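Local coordinates for organic hydroperoxide resistance protein (Deinococcus radiodurans, PDB 1USP) that probably reduces organic hydroperoxides through a reactive pair of cysteines, protecting the cell from peroxide damage, as in other Ohr proteins of the OsmC/Ohr family, at residues 53-58 and 77-82; 94-99 and 131-136. All blocks are in the same frame, centred on the assembly; numbering follows the deposited sequence.

Interaction 1 of 2, residues 53-58 and 77-82; sequences GYAACF and STITAR
A55 and F58 of the helix meet I79 and A81 of the strand by van der Waals packing, mainly between apolar side chains. The methyl of A55 is the middle of the contact: its CB lies 4.2 Å from A81 CB and 3.6 Å from the carbonyl oxygen I79 O, so it sits over the backbone between the two strand side chains that face the helix. One helical turn on, F58 CB rests against I79 CG2 at 3.9 Å. I79 CG1 stands anti to its carbonyl carbon (chi1 -58°), which leaves CG2 turned to the helix backbone, 4.1 Å from A55 CA, while CD1 reaches the edge of the F58 ring. Y54 adds only its CB, 4.4 Å from A81 CB.

The axes of 53-58 and 78-82 approach to 7.3 Å at 148°, a close, roughly antiparallel approach that small alanines on both sides permit. This is the long helix 46-68 of the OsmC/Ohr fold laid against its sheet, and on it C57 forms a disulfide with C121.

Two other groups of partners complete the packing. M114 and H118 of helix 107-120 touch F58, and M114 also reaches I79; the Y54 hydroxyl is hydrogen-bonded to S124. On the edge away from strand 91-101, residues 78-82 pair antiparallel with a strand of the other subunit, continuing the sheet across the dimer interface.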
ATOM      1  N   GLY A  53      -4.517   2.544  -0.173  1.00 13.62           N
ATOM      2  CA  GLY A  53      -3.504   3.532  -0.504  1.00 13.71           C
ATOM      3  C   GLY A  53      -3.533   3.964  -1.959  1.00 14.29           C
ATOM      4  O   GLY A  53      -3.390   5.146  -2.271  1.00 14.23           O
ATOM      5  N   TYR A  54      -3.744   3.017  -2.861  1.00 14.57           N
ATOM      6  CA  TYR A  54      -3.749   3.312  -4.304  1.00 15.71           C
ATOM      7  C   TYR A  54      -4.971   4.162  -4.655  1.00 16.57           C
ATOM      8  O   TYR A  54      -4.876   5.091  -5.448  1.00 18.11           O
ATOM      9  CB  TYR A  54      -3.785   2.014  -5.121  1.00 16.65           C
ATOM     10  CG  TYR A  54      -3.119   2.037  -6.476  1.00 16.75           C
ATOM     11  CD1 TYR A  54      -3.008   3.201  -7.226  1.00 18.10           C
ATOM     12  CD2 TYR A  54      -2.607   0.857  -7.016  1.00 18.84           C
ATOM     13  CE1 TYR A  54      -2.398   3.193  -8.501  1.00 18.21           C
ATOM     14  CE2 TYR A  54      -1.983   0.843  -8.269  1.00 19.89           C
ATOM     15  CZ  TYR A  54      -1.892   2.015  -9.006  1.00 18.21           C
ATOM     16  OH  TYR A  54      -1.290   1.997 -10.236  1.00 18.58           O
ATOM     17  N   ALA A  55      -6.123   3.841  -4.070  1.00 17.12           N
ATOM     18  CA  ALA A  55      -7.321   4.651  -4.288  1.00 17.47           C
ATOM     19  C   ALA A  55      -7.100   6.086  -3.777  1.00 16.57           C
ATOM     20  O   ALA A  55      -7.469   7.047  -4.447  1.00 15.84           O
ATOM     21  CB  ALA A  55      -8.534   4.021  -3.626  1.00 17.37           C
ATOM     22  N   ALA A  56      -6.471   6.220  -2.616  1.00 16.56           N
ATOM     23  CA  ALA A  56      -6.185   7.535  -2.039  1.00 18.29           C
ATOM     24  C   ALA A  56      -5.190   8.334  -2.909  1.00 19.07           C
ATOM     25  O   ALA A  56      -5.329   9.546  -3.084  1.00 18.68           O
ATOM     26  CB  ALA A  56      -5.656   7.373  -0.624  1.00 19.38           C
ATOM     27  N   CYS A  57      -4.204   7.631  -3.463  1.00 18.17           N
ATOM     28  CA  CYS A  57      -3.158   8.235  -4.293  1.00 19.77           C
ATOM     29  C   CYS A  57      -3.752   8.774  -5.588  1.00 20.59           C
ATOM     30  O   CYS A  57      -3.370   9.837  -6.071  1.00 19.52           O
ATOM     31  CB  CYS A  57      -2.095   7.175  -4.612  1.00 21.13           C
ATOM     32  SG  CYS A  57      -0.637   7.801  -5.488  1.00 25.70           S
ATOM     33  N   PHE A  58      -4.693   8.025  -6.152  1.00 20.43           N
ATOM     34  CA  PHE A  58      -5.395   8.461  -7.364  1.00 21.12           C
ATOM     35  C   PHE A  58      -6.231   9.695  -7.092  1.00 20.31           C
ATOM     36  O   PHE A  58      -6.324  10.558  -7.928  1.00 20.04           O
ATOM     37  CB  PHE A  58      -6.275   7.348  -7.935  1.00 21.00           C
ATOM     38  CG  PHE A  58      -5.865   6.906  -9.301  1.00 22.16           C
ATOM     39  CD1 PHE A  58      -4.581   6.444  -9.528  1.00 22.87           C
ATOM     40  CD2 PHE A  58      -6.756   6.965 -10.369  1.00 21.78           C
ATOM     41  CE1 PHE A  58      -4.195   6.048 -10.796  1.00 25.16           C
ATOM     42  CE2 PHE A  58      -6.370   6.553 -11.625  1.00 23.00           C
ATOM     43  CZ  PHE A  58      -5.092   6.102 -11.836  1.00 23.87           C
ATOM     44  N   SER A  77     -17.022  12.458  -6.456  1.00 36.23           N
ATOM     45  CA  SER A  77     -16.234  11.577  -7.311  1.00 33.76           C
ATOM     46  C   SER A  77     -15.538  10.539  -6.421  1.00 30.83           C
ATOM     47  O   SER A  77     -15.104  10.824  -5.307  1.00 30.77           O
ATOM     48  CB  SER A  77     -15.224  12.352  -8.169  1.00 34.40           C
ATOM     49  OG  SER A  77     -15.883  13.173  -9.140  1.00 35.03           O
ATOM     50  N   THR A  78     -15.412   9.339  -6.952  1.00 29.07           N
ATOM     51  CA  THR A  78     -15.098   8.161  -6.163  1.00 26.97           C
ATOM     52  C   THR A  78     -14.084   7.290  -6.957  1.00 23.18           C
ATOM     53  O   THR A  78     -14.241   7.146  -8.145  1.00 20.97           O
ATOM     54  CB  THR A  78     -16.487   7.501  -5.905  1.00 28.76           C
ATOM     55  OG1 THR A  78     -16.752   7.418  -4.493  1.00 33.59           O
ATOM     56  CG2 THR A  78     -16.606   6.121  -6.437  1.00 26.66           C
ATOM     57  N   ILE A  79     -13.035   6.767  -6.305  1.00 20.18           N
ATOM     58  CA  ILE A  79     -12.081   5.847  -6.919  1.00 18.09           C
ATOM     59  C   ILE A  79     -12.064   4.545  -6.115  1.00 17.22           C
ATOM     60  O   ILE A  79     -11.849   4.568  -4.921  1.00 15.74           O
ATOM     61  CB  ILE A  79     -10.640   6.457  -6.944  1.00 18.26           C
ATOM     62  CG1 ILE A  79     -10.589   7.783  -7.700  1.00 17.51           C
ATOM     63  CG2 ILE A  79      -9.647   5.474  -7.563  1.00 18.90           C
ATOM     64  CD1 ILE A  79     -10.741   7.663  -9.207  1.00 18.33           C
ATOM     65  N   THR A  80     -12.299   3.426  -6.782  1.00 18.28           N
ATOM     66  CA  THR A  80     -12.263   2.104  -6.163  1.00 18.86           C
ATOM     67  C   THR A  80     -11.079   1.301  -6.706  1.00 19.29           C
ATOM     68  O   THR A  80     -10.950   1.092  -7.924  1.00 20.75           O
ATOM     69  CB  THR A  80     -13.594   1.380  -6.448  1.00 18.75           C
ATOM     70  OG1 THR A  80     -14.687   2.159  -5.942  1.00 19.36           O
ATOM     71  CG2 THR A  80     -13.687   0.060  -5.705  1.00 20.54           C
ATOM     72  N   ALA A  81     -10.192   0.877  -5.809  1.00 17.45           N
ATOM     73  CA  ALA A  81      -9.132  -0.066  -6.149  1.00 15.24           C
ATOM     74  C   ALA A  81      -9.483  -1.495  -5.747  1.00 15.69           C
ATOM     75  O   ALA A  81      -9.920  -1.734  -4.623  1.00 15.71           O
ATOM     76  CB  ALA A  81      -7.848   0.353  -5.487  1.00 15.07           C
ATOM     77  N   ARG A  82      -9.270  -2.433  -6.663  1.00 16.51           N
ATOM     78  CA  ARG A  82      -9.392  -3.856  -6.406  1.00 18.32           C
ATOM     79  C   ARG A  82      -8.013  -4.481  -6.586  1.00 18.55           C
ATOM     80  O   ARG A  82      -7.407  -4.398  -7.655  1.00 18.55           O
ATOM     81  CB  ARG A  82     -10.425  -4.491  -7.351  1.00 20.07           C
ATOM     82  CG  ARG A  82     -11.849  -4.077  -7.025  1.00 24.00           C
ATOM     83  CD  ARG A  82     -12.922  -4.520  -8.053  1.00 27.17           C
ATOM     84  NE  ARG A  82     -14.106  -3.676  -7.914  1.00 30.55           N
ATOM     85  CZ  ARG A  82     -14.525  -2.756  -8.783  1.00 32.15           C
ATOM     86  NH1 ARG A  82     -13.907  -2.558  -9.940  1.00 32.42           N
ATOM     87  NH2 ARG A  82     -15.604  -2.041  -8.488  1.00 33.18           N
TER

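Interaction 2 of 2, residues 94-99 and 131-136; sequences LDVELE and VDVRLK
R134 reaches across to D95 and E97 and binds each with two nitrogens in a different way. It meets D95 end-on, NH1 to OD1 at 2.9 Å and NH2 to OD2, on the syn sides of the carboxylate; both bonds are nearly straight, though the nitrogens lie somewhat out of the carboxylate plane, and the two flat groups are 23° apart. E97 is taken side-on: NE and NH2 both point to OE2, NE at 3.0 Å on its anti lone pair, with the planes turned 66° apart. A bend at chi3 (-69°) swings the guanidinium back over the neighbouring strand, where V96 O lies above one face, toward its rim. K136 extends the network, its NZ donating to E97 OE1 at 3.0 Å from above the carboxylate plane and more weakly to E99 OE1.

Beneath these charges the backbones pair in parallel, with R134 N bonded to V96 O at 3.0 Å, L98 N to R134 O, and K136 N to L98 O. On the opposite face, L98 CD1 packs against V133 CG1 at 4.0 Å and against L135 CD2, and V96 CG2 meets V131 CG1 at 3.7 Å. Beside the inverse gamma turn centred on D132, two waters link the chains: one joins L94 O to D132 N; the other accepts from V96 N and donates to D95 OD1 and, weakly, to D132 O.

Further out, R82 is a second partner of E97 and E99, and a polar side chain of the other subunit bonds D95 OD2. Strand 134-137 is thus tied down by charge on one face and apolar packing on the other; the basic groups probably help keep the carboxylates ionised, and the shared carboxylates probably offset repulsion between K136 and R82.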
ATOM      1  N   LEU A  94       0.621  -8.945  -7.563  1.00 24.27           N
ATOM      2  CA  LEU A  94      -0.595  -8.172  -7.376  1.00 24.16           C
ATOM      3  C   LEU A  94      -1.308  -7.971  -8.700  1.00 25.10           C
ATOM      4  O   LEU A  94      -0.688  -7.700  -9.730  1.00 26.26           O
ATOM      5  CB  LEU A  94      -0.281  -6.805  -6.752  1.00 23.02           C
ATOM      6  CG  LEU A  94       0.365  -6.871  -5.364  1.00 22.76           C
ATOM      7  CD1 LEU A  94       0.601  -5.475  -4.836  1.00 22.87           C
ATOM      8  CD2 LEU A  94      -0.466  -7.674  -4.360  1.00 23.61           C
ATOM      9  N   ASP A  95      -2.622  -8.090  -8.641  1.00 23.82           N
ATOM     10  CA  ASP A  95      -3.503  -7.828  -9.748  1.00 25.99           C
ATOM     11  C   ASP A  95      -4.319  -6.594  -9.353  1.00 24.24           C
ATOM     12  O   ASP A  95      -4.906  -6.555  -8.278  1.00 25.15           O
ATOM     13  CB  ASP A  95      -4.356  -9.080  -9.968  1.00 28.59           C
ATOM     14  CG  ASP A  95      -5.475  -8.877 -10.947  1.00 31.35           C
ATOM     15  OD1 ASP A  95      -5.201  -8.663 -12.146  1.00 31.01           O
ATOM     16  OD2 ASP A  95      -6.669  -8.973 -10.598  1.00 34.94           O
ATOM     17  N   VAL A  96      -4.327  -5.561 -10.184  1.00 21.64           N
ATOM     18  CA  VAL A  96      -4.924  -4.287  -9.794  1.00 21.44           C
ATOM     19  C   VAL A  96      -5.886  -3.704 -10.826  1.00 20.93           C
ATOM     20  O   VAL A  96      -5.549  -3.582 -11.995  1.00 20.89           O
ATOM     21  CB  VAL A  96      -3.828  -3.228  -9.535  1.00 21.06           C
ATOM     22  CG1 VAL A  96      -4.452  -1.852  -9.209  1.00 21.33           C
ATOM     23  CG2 VAL A  96      -2.915  -3.677  -8.405  1.00 22.25           C
ATOM     24  N   GLU A  97      -7.073  -3.317 -10.392  1.00 21.16           N
ATOM     25  CA  GLU A  97      -7.908  -2.455 -11.227  1.00 20.61           C
ATOM     26  C   GLU A  97      -8.390  -1.255 -10.471  1.00 18.93           C
ATOM     27  O   GLU A  97      -8.619  -1.309  -9.259  1.00 19.44           O
ATOM     28  CB  GLU A  97      -9.036  -3.213 -11.916  1.00 22.79           C
ATOM     29  CG  GLU A  97     -10.105  -3.821 -11.062  1.00 26.70           C
ATOM     30  CD  GLU A  97     -11.172  -4.512 -11.912  1.00 29.85           C
ATOM     31  OE1 GLU A  97     -12.364  -4.319 -11.656  1.00 31.29           O
ATOM     32  OE2 GLU A  97     -10.817  -5.259 -12.844  1.00 31.81           O
ATOM     33  N   LEU A  98      -8.494  -0.141 -11.182  1.00 17.95           N
ATOM     34  CA  LEU A  98      -8.924   1.119 -10.595  1.00 18.05           C
ATOM     35  C   LEU A  98     -10.140   1.584 -11.359  1.00 19.68           C
ATOM     36  O   LEU A  98     -10.094   1.675 -12.580  1.00 19.42           O
ATOM     37  CB  LEU A  98      -7.822   2.142 -10.680  1.00 18.85           C
ATOM     38  CG  LEU A  98      -6.492   1.672 -10.070  1.00 23.08           C
ATOM     39  CD1 LEU A  98      -5.393   2.598 -10.443  1.00 24.22           C
ATOM     40  CD2 LEU A  98      -6.602   1.544  -8.557  1.00 25.17           C
ATOM     41  N   GLU A  99     -11.227   1.859 -10.641  1.00 20.41           N
ATOM     42  CA  GLU A  99     -12.507   2.218 -11.253  1.00 21.40           C
ATOM     43  C   GLU A  99     -12.968   3.552 -10.730  1.00 21.06           C
ATOM     44  O   GLU A  99     -13.250   3.682  -9.549  1.00 21.55           O
ATOM     45  CB  GLU A  99     -13.567   1.146 -10.947  1.00 23.22           C
ATOM     46  CG  GLU A  99     -14.950   1.406 -11.556  1.00 25.47           C
ATOM     47  CD  GLU A  99     -15.946   0.314 -11.212  1.00 29.70           C
ATOM     48  OE1 GLU A  99     -15.750  -0.841 -11.638  1.00 32.03           O
ATOM     49  OE2 GLU A  99     -16.928   0.601 -10.503  1.00 32.57           O
ATOM     50  N   VAL A 131       2.805  -4.560 -12.908  1.00 23.79           N
ATOM     51  CA  VAL A 131       1.400  -4.834 -12.666  1.00 22.42           C
ATOM     52  C   VAL A 131       0.600  -4.353 -13.879  1.00 23.01           C
ATOM     53  O   VAL A 131       0.734  -3.202 -14.303  1.00 23.56           O
ATOM     54  CB  VAL A 131       0.908  -4.120 -11.404  1.00 21.90           C
ATOM     55  CG1 VAL A 131      -0.591  -4.400 -11.163  1.00 20.53           C
ATOM     56  CG2 VAL A 131       1.751  -4.546 -10.180  1.00 22.32           C
ATOM     57  N   ASP A 132      -0.220  -5.238 -14.429  1.00 23.06           N
ATOM     58  CA  ASP A 132      -1.095  -4.945 -15.578  1.00 23.91           C
ATOM     59  C   ASP A 132      -2.357  -4.213 -15.135  1.00 22.85           C
ATOM     60  O   ASP A 132      -3.469  -4.751 -15.182  1.00 23.67           O
ATOM     61  CB  ASP A 132      -1.429  -6.252 -16.329  1.00 26.34           C
ATOM     62  CG  ASP A 132      -2.135  -6.015 -17.679  1.00 29.62           C
ATOM     63  OD1 ASP A 132      -2.325  -4.843 -18.106  1.00 29.11           O
ATOM     64  OD2 ASP A 132      -2.533  -6.964 -18.383  1.00 32.46           O
ATOM     65  N   VAL A 133      -2.184  -2.960 -14.731  1.00 22.78           N
ATOM     66  CA  VAL A 133      -3.243  -2.190 -14.114  1.00 23.05           C
ATOM     67  C   VAL A 133      -4.379  -1.991 -15.132  1.00 22.52           C
ATOM     68  O   VAL A 133      -4.135  -1.748 -16.294  1.00 22.45           O
ATOM     69  CB  VAL A 133      -2.721  -0.813 -13.609  1.00 24.50           C
ATOM     70  CG1 VAL A 133      -3.847   0.011 -13.015  1.00 25.24           C
ATOM     71  CG2 VAL A 133      -1.605  -1.002 -12.579  1.00 25.73           C
ATOM     72  N   ARG A 134      -5.612  -2.144 -14.681  1.00 21.01           N
ATOM     73  CA  ARG A 134      -6.786  -1.903 -15.499  1.00 22.27           C
ATOM     74  C   ARG A 134      -7.469  -0.644 -15.015  1.00 20.56           C
ATOM     75  O   ARG A 134      -7.835  -0.556 -13.845  1.00 21.48           O
ATOM     76  CB  ARG A 134      -7.742  -3.092 -15.389  1.00 23.70           C
ATOM     77  CG  ARG A 134      -7.148  -4.396 -15.884  1.00 26.90           C
ATOM     78  CD  ARG A 134      -8.125  -5.562 -15.953  1.00 29.24           C
ATOM     79  NE  ARG A 134      -8.572  -6.051 -14.638  1.00 30.64           N
ATOM     80  CZ  ARG A 134      -7.815  -6.724 -13.773  1.00 30.93           C
ATOM     81  NH1 ARG A 134      -6.559  -7.011 -14.055  1.00 30.73           N
ATOM     82  NH2 ARG A 134      -8.323  -7.108 -12.604  1.00 31.86           N
ATOM     83  N   LEU A 135      -7.636   0.329 -15.903  1.00 21.52           N
ATOM     84  CA  LEU A 135      -8.354   1.573 -15.606  1.00 22.14           C
ATOM     85  C   LEU A 135      -9.758   1.507 -16.179  1.00 24.02           C
ATOM     86  O   LEU A 135      -9.941   1.219 -17.367  1.00 23.83           O
ATOM     87  CB  LEU A 135      -7.663   2.773 -16.232  1.00 22.35           C
ATOM     88  CG  LEU A 135      -6.197   3.016 -15.894  1.00 22.26           C
ATOM     89  CD1 LEU A 135      -5.675   4.187 -16.682  1.00 23.41           C
ATOM     90  CD2 LEU A 135      -6.040   3.227 -14.409  1.00 22.72           C
ATOM     91  N   LYS A 136     -10.735   1.814 -15.336  1.00 24.11           N
ATOM     92  CA  LYS A 136     -12.143   1.684 -15.672  1.00 25.59           C
ATOM     93  C   LYS A 136     -12.891   2.943 -15.255  1.00 25.10           C
ATOM     94  O   LYS A 136     -12.498   3.638 -14.322  1.00 23.99           O
ATOM     95  CB  LYS A 136     -12.753   0.458 -14.969  1.00 28.40           C
ATOM     96  CG  LYS A 136     -11.949  -0.849 -15.148  1.00 33.12           C
ATOM     97  CD  LYS A 136     -12.723  -2.159 -14.793  1.00 36.54           C
ATOM     98  CE  LYS A 136     -14.029  -1.925 -14.021  1.00 40.22           C
ATOM     99  NZ  LYS A 136     -14.582  -3.163 -13.384  1.00 42.85           N
TER
HETATM  100  O   HOH W   1      -0.697  -7.949 -12.913  1.00 40.89           O
HETATM  101  O   HOH W   2      -3.264  -6.373 -12.774  1.00 26.09           O

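Interactions 1 and 2 have centres 11 Å apart and share the mixed sheet, in which strand 78-88 pairs with 91-101 and that in turn with 134-137. The backbone joins them through a probable hydrogen bond from E99 N to T80 O, 2.8 Å. On the helix side, L98 of interaction 2 touches residues of interaction 1: its CD2 is 3.5 Å from A81 CB, and its CD1 is 3.6 Å from Y54 CE1. On the other face R82 NH1 forms salt bridges with E97 OE1, at 2.9 Å, and with E99 OE1, linking the strand of interaction 1 to the ionic network of interaction 2. The cysteine pair, probably the redox centre as in relatives, has one member on the helix of interaction 1.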